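Local atomic coordinates of early endosome antigen 1 (Homo sapiens, PDB entry 3MJH), a protein that probably acts as a Rab5 effector in early endosome tethering and fusion, with an N-terminal C2H2 zinc finger that probably binds Rab5. Residues B[5-8]-B[13-16]. Sequence-based numbering, arbitrary orientation.
With ZN (zinc ion), chain G.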
loop_
_atom_site.group_PDB
_atom_site.type_symbol
_atom_site.label_atom_id
_atom_site.label_comp_id
_atom_site.label_asym_id
_atom_site.label_seq_id
_atom_site.Cartn_x
_atom_site.Cartn_y
_atom_site.Cartn_z
ATOM N N GLY B 5 -3.926 12.860 5.988
ATOM C CA GLY B 5 -3.787 14.177 5.395
ATOM C C GLY B 5 -2.395 14.296 4.835
ATOM O O GLY B 5 -1.715 13.282 4.596
ATOM N N PHE B 6 -1.952 15.535 4.654
ATOM C CA PHE B 6 -0.599 15.792 4.203
ATOM C C PHE B 6 0.409 15.682 5.356
ATOM O O PHE B 6 1.080 16.645 5.729
ATOM C CB PHE B 6 -0.543 17.122 3.436
ATOM C CG PHE B 6 -1.567 17.211 2.320
ATOM C CD1 PHE B 6 -1.398 16.487 1.138
ATOM C CD2 PHE B 6 -2.710 17.996 2.467
ATOM C CE1 PHE B 6 -2.345 16.562 0.111
ATOM C CE2 PHE B 6 -3.663 18.080 1.453
ATOM C CZ PHE B 6 -3.485 17.366 0.269
ATOM N N ILE B 7 0.504 14.470 5.905
ATOM C CA ILE B 7 1.450 14.132 6.981
ATOM C C ILE B 7 2.849 13.861 6.439
ATOM O O ILE B 7 3.023 13.133 5.458
ATOM C CB ILE B 7 1.010 12.873 7.767
ATOM C CG1 ILE B 7 -0.412 13.033 8.298
ATOM C CG2 ILE B 7 1.968 12.584 8.926
ATOM C CD1 ILE B 7 -1.123 11.727 8.433
ATOM N N CYS B 8 3.841 14.442 7.097
ATOM C CA CYS B 8 5.230 14.141 6.794
ATOM C C CYS B 8 5.574 12.777 7.377
ATOM O O CYS B 8 5.489 12.592 8.590
ATOM C CB CYS B 8 6.155 15.218 7.366
ATOM S SG CYS B 8 7.892 14.823 7.185
ATOM N N LYS B 13 4.699 15.440 11.226
ATOM C CA LYS B 13 4.122 16.793 11.141
ATOM C C LYS B 13 2.963 16.806 10.134
ATOM O O LYS B 13 3.090 16.310 9.005
ATOM C CB LYS B 13 5.202 17.829 10.772
ATOM C CG LYS B 13 4.782 19.290 10.909
ATOM C CD LYS B 13 6.010 20.200 10.963
ATOM C CE LYS B 13 5.643 21.681 10.857
ATOM N NZ LYS B 13 4.827 22.173 12.014
ATOM N N SER B 14 1.821 17.324 10.572
ATOM C CA SER B 14 0.676 17.492 9.693
ATOM C C SER B 14 0.705 18.886 9.083
ATOM O O SER B 14 0.702 19.887 9.802
ATOM C CB SER B 14 -0.631 17.280 10.450
ATOM O OG SER B 14 -1.701 17.103 9.541
ATOM N N LEU B 15 0.750 18.947 7.754
ATOM C CA LEU B 15 0.752 20.228 7.056
ATOM C C LEU B 15 -0.561 20.424 6.314
ATOM O O LEU B 15 -1.268 19.458 6.037
ATOM C CB LEU B 15 1.979 20.338 6.143
ATOM C CG LEU B 15 3.216 20.229 7.038
ATOM C CD1 LEU B 15 4.134 19.090 6.619
ATOM C CD2 LEU B 15 3.969 21.546 7.242
ATOM N N GLY B 16 -0.894 21.682 6.021
ATOM C CA GLY B 16 -2.226 22.042 5.539
ATOM C C GLY B 16 -2.487 21.753 4.078
ATOM O O GLY B 16 -3.638 21.658 3.652
HETATM ZN ZN ZN G . 8.795 16.296 8.660
HETATM O O HOH W 1 -3.221 17.346 6.289
#
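With chi1 at 174°, C8 extends SG opposite its own backbone N and on to the zinc ion, while its CB, placed by the backbone, lies 3.6 Å from O of K13; F6 and L15, by contrast, both turn CG to the N side, opposite the carbonyl carbon, on one face of the hairpin. The topology is that of a classical C2H2 zinc finger: residues 5-8 and 13-16 form a short, irregular antiparallel beta hairpin, and helix 18-28 lies against the side chains of F6, C8, K13 and L15. The zinc supports this assignment, since SG of C8 binds it at 2.3 Å and C11, H24 and H29 complete the site.

Two backbone hydrogen bonds set the register. N of C8 reaches O of K13 at 2.8 Å and is nearly straight (174° at the hydrogen). The same oxygen also receives a CA-H...O contact from I7, with CA of I7 3.4 Å from O of K13, so one carbonyl serves two successive residues. N of L15 meets O of F6 at 3.1 Å, but approaches from above the carbonyl plane, 44° out of it. Between these bonds, I7 and S14 form a non-hydrogen-bonded pair whose side chains occupy the face away from F6 and L15.

Strand pairing gives way at F6, the centre of an inverse gamma turn closed by a weak bond from N of I7 to O of G5. Just beyond it, G5 pairs with a strand of another protein's chain, and F6 packs there on an apolar side chain as well as on A18. N of F6 is 4.2 Å from O of L15, too far for a direct bond; a water spans the gap, accepting from N of F6 and donating to O of L15 at 2.9 Å.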